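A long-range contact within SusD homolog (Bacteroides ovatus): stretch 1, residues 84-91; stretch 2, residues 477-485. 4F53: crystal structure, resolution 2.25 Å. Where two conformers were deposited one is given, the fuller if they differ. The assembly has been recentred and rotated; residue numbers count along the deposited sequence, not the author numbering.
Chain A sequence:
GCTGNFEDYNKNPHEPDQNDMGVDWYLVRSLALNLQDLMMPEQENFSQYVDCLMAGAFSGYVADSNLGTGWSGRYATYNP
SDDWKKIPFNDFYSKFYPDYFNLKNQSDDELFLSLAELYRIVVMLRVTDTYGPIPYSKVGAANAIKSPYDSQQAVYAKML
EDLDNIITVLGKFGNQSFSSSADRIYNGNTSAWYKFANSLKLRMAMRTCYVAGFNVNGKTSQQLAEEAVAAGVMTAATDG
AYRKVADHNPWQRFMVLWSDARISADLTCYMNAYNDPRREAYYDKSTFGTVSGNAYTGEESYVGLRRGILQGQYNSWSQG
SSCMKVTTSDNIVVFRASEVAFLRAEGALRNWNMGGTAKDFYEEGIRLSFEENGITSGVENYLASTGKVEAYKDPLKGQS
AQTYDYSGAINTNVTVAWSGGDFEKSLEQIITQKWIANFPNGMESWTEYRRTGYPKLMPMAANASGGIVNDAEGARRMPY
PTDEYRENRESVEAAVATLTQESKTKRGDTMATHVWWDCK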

# COMPACT_ATOMS: atom_id res chain seq x y z
N TRP A 84 16.37 -10.48 3.25
CA TRP A 84 15.06 -9.80 3.26
C TRP A 84 15.18 -8.38 2.71
O TRP A 84 14.22 -7.86 2.14
CB TRP A 84 14.48 -9.74 4.68
CG TRP A 84 13.88 -11.03 5.19
CD1 TRP A 84 14.32 -12.30 4.95
CD2 TRP A 84 12.76 -11.14 6.09
NE1 TRP A 84 13.53 -13.20 5.64
CE2 TRP A 84 12.58 -12.52 6.35
CE3 TRP A 84 11.93 -10.21 6.73
CZ2 TRP A 84 11.58 -12.99 7.21
CZ3 TRP A 84 10.94 -10.68 7.57
CH2 TRP A 84 10.78 -12.05 7.82
N LYS A 85 16.33 -7.73 2.92
CA LYS A 85 16.55 -6.36 2.46
C LYS A 85 16.78 -6.30 0.93
O LYS A 85 16.59 -5.25 0.33
CB LYS A 85 17.72 -5.73 3.21
CG LYS A 85 17.34 -5.41 4.65
CD LYS A 85 18.33 -4.51 5.34
CE LYS A 85 19.39 -5.28 6.08
NZ LYS A 85 20.31 -4.36 6.77
N LYS A 86 17.12 -7.44 0.31
CA LYS A 86 17.36 -7.50 -1.13
C LYS A 86 16.04 -7.61 -1.95
O LYS A 86 15.92 -7.00 -3.01
CB LYS A 86 18.29 -8.69 -1.43
CG LYS A 86 18.89 -8.72 -2.81
CD LYS A 86 19.98 -9.78 -2.91
CE LYS A 86 20.61 -9.88 -4.29
NZ LYS A 86 19.75 -10.60 -5.26
N ILE A 87 15.08 -8.39 -1.45
CA ILE A 87 13.84 -8.73 -2.14
C ILE A 87 12.99 -7.49 -2.56
O ILE A 87 12.63 -7.50 -3.74
CB ILE A 87 13.03 -9.78 -1.32
CG1 ILE A 87 13.87 -11.06 -1.17
CG2 ILE A 87 11.65 -10.11 -1.99
CD1 ILE A 87 13.47 -11.96 -0.05
N PRO A 88 12.68 -6.43 -1.73
CA PRO A 88 11.82 -5.35 -2.23
C PRO A 88 12.48 -4.41 -3.25
O PRO A 88 11.82 -3.47 -3.72
CB PRO A 88 11.45 -4.57 -0.96
CG PRO A 88 11.81 -5.47 0.18
CD PRO A 88 12.98 -6.23 -0.30
N PHE A 89 13.77 -4.64 -3.58
CA PHE A 89 14.48 -3.82 -4.54
C PHE A 89 14.77 -4.65 -5.79
O PHE A 89 14.06 -4.50 -6.79
CB PHE A 89 15.77 -3.23 -3.93
CG PHE A 89 16.42 -2.10 -4.72
CD1 PHE A 89 15.68 -1.00 -5.14
CD2 PHE A 89 17.78 -2.12 -4.99
CE1 PHE A 89 16.28 0.05 -5.85
CE2 PHE A 89 18.38 -1.07 -5.69
CZ PHE A 89 17.63 0.01 -6.11
N ASN A 90 15.73 -5.57 -5.70
CA ASN A 90 16.24 -6.44 -6.76
C ASN A 90 15.18 -7.29 -7.42
O ASN A 90 15.21 -7.41 -8.64
CB ASN A 90 17.37 -7.35 -6.25
CG ASN A 90 18.65 -6.62 -5.96
OD1 ASN A 90 18.77 -5.87 -4.98
ND2 ASN A 90 19.66 -6.81 -6.80
N ASP A 91 14.26 -7.91 -6.65
CA ASP A 91 13.27 -8.81 -7.22
C ASP A 91 12.26 -8.08 -8.10
O ASP A 91 11.81 -8.68 -9.07
CB ASP A 91 12.58 -9.65 -6.14
CG ASP A 91 13.43 -10.77 -5.56
OD1 ASP A 91 14.69 -10.64 -5.57
OD2 ASP A 91 12.85 -11.77 -5.09
N ARG A 477 11.59 4.59 4.99
CA ARG A 477 12.06 3.99 3.75
C ARG A 477 12.83 2.71 4.08
O ARG A 477 12.94 2.33 5.25
CB ARG A 477 12.97 5.00 2.97
CG ARG A 477 14.30 5.27 3.66
CD ARG A 477 15.20 6.20 2.88
NE ARG A 477 15.78 5.60 1.68
CZ ARG A 477 16.95 4.99 1.61
NH1 ARG A 477 17.67 4.78 2.71
NH2 ARG A 477 17.40 4.52 0.45
N MSE A 478 13.34 2.04 3.05
CA MSE A 478 14.22 0.90 3.19
C MSE A 478 15.60 1.33 2.75
O MSE A 478 15.70 2.12 1.80
CB MSE A 478 13.71 -0.31 2.36
CG MSE A 478 12.44 -0.93 2.93
SE MSE A 478 12.71 -1.87 4.61
CE MSE A 478 13.95 -3.27 4.03
N PRO A 479 16.67 0.83 3.41
CA PRO A 479 18.02 1.16 2.94
C PRO A 479 18.37 0.34 1.71
O PRO A 479 17.81 -0.74 1.51
CB PRO A 479 18.90 0.80 4.14
CG PRO A 479 18.17 -0.29 4.84
CD PRO A 479 16.70 -0.13 4.54
N TYR A 480 19.28 0.84 0.87
CA TYR A 480 19.69 0.11 -0.33
C TYR A 480 20.38 -1.20 0.04
O TYR A 480 21.16 -1.22 0.99
CB TYR A 480 20.64 0.96 -1.21
CG TYR A 480 19.99 2.21 -1.77
CD1 TYR A 480 18.84 2.14 -2.54
CD2 TYR A 480 20.57 3.47 -1.57
CE1 TYR A 480 18.24 3.28 -3.06
CE2 TYR A 480 19.98 4.62 -2.09
CZ TYR A 480 18.81 4.52 -2.82
OH TYR A 480 18.21 5.63 -3.34
N PRO A 481 20.11 -2.31 -0.69
CA PRO A 481 20.81 -3.59 -0.39
C PRO A 481 22.35 -3.42 -0.45
O PRO A 481 22.86 -2.73 -1.35
CB PRO A 481 20.30 -4.54 -1.47
CG PRO A 481 18.98 -3.97 -1.90
CD PRO A 481 19.18 -2.47 -1.84
N THR A 482 23.07 -4.04 0.52
CA THR A 482 24.53 -3.98 0.66
C THR A 482 25.24 -4.44 -0.64
O THR A 482 26.29 -3.91 -0.98
CB THR A 482 25.00 -4.78 1.91
OG1 THR A 482 26.43 -4.81 1.95
CG2 THR A 482 24.45 -6.22 1.97
N ASP A 483 24.64 -5.42 -1.35
CA ASP A 483 25.18 -6.00 -2.60
C ASP A 483 25.24 -4.99 -3.72
O ASP A 483 26.08 -5.14 -4.62
CB ASP A 483 24.33 -7.20 -3.06
CG ASP A 483 24.63 -8.53 -2.39
OD1 ASP A 483 25.79 -8.75 -1.98
OD2 ASP A 483 23.71 -9.39 -2.31
N GLU A 484 24.36 -3.97 -3.69
CA GLU A 484 24.33 -2.93 -4.71
C GLU A 484 25.52 -1.99 -4.54
O GLU A 484 26.06 -1.51 -5.54
CB GLU A 484 22.98 -2.18 -4.74
CG GLU A 484 21.84 -3.05 -5.25
CD GLU A 484 22.14 -3.88 -6.49
OE1 GLU A 484 22.54 -3.30 -7.52
OE2 GLU A 484 22.00 -5.12 -6.42
N TYR A 485 26.00 -1.80 -3.29
CA TYR A 485 27.22 -1.03 -3.02
C TYR A 485 28.44 -1.76 -3.57
O TYR A 485 29.44 -1.12 -3.89
CB TYR A 485 27.40 -0.85 -1.51
CG TYR A 485 26.62 0.28 -0.88
CD1 TYR A 485 25.31 0.09 -0.44
CD2 TYR A 485 27.24 1.50 -0.59
CE1 TYR A 485 24.62 1.10 0.22
CE2 TYR A 485 26.54 2.53 0.03
CZ TYR A 485 25.23 2.32 0.45
OH TYR A 485 24.58 3.32 1.12
O HOH W 1 16.09 -2.90 1.44

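A single water joins the two backbones where no direct backbone hydrogen bond crosses the contact: water 1 donates to Lys85 O at 2.6 Å, measured from its O atom, and to Pro479 O at 2.8 Å. Two carbonyl oxygens cannot hydrogen-bond to each other; the water, donating to both, links them, and both of its protons are thereby assigned.

The kink in the helix of stretch 1 lies beside this site. The N of Pro88 carries no hydrogen, and the N of Phe89 does not bond to Lys85 O in the usual helical pattern but to Lys86 O, at 3.2 Å. Lys85 O is thus free to accept from the water, and it also lies 3.5 Å from Pro481 CG.

Pro481 is the centre of the packing, with 78 Å² covered, the largest area of any residue here. Its CA is 5.3 Å from Lys86 CA, the closest approach of the two stretches by that measure. Its CD reaches Phe89 CD2 at 3.5 Å, obliquely to the ring. The Phe89 and Tyr480 rings form another oblique pair, with centroids 5.9 Å apart, planes at 48° and Phe89 CZ 4.3 Å from Tyr480 CD1. By contrast, Glu484 CG sits at the edge of the Phe89 ring, near its plane, 4.0 Å from Phe89 CE2.

The one direct hydrogen bond between the stretches runs from Asn90 ND2 to Glu484 OE2, at 2.9 Å with an N-H...O angle of 168°, close to linear. The other end of the same amide fares less well: Asn90 OD1 is buried by the contact without a polar partner in the model, and Pro481 CG lies 3.6 Å from it.

The Lys85 side chain adds apolar contact, its CG 4.1 Å from the CE of selenomethionine Met478.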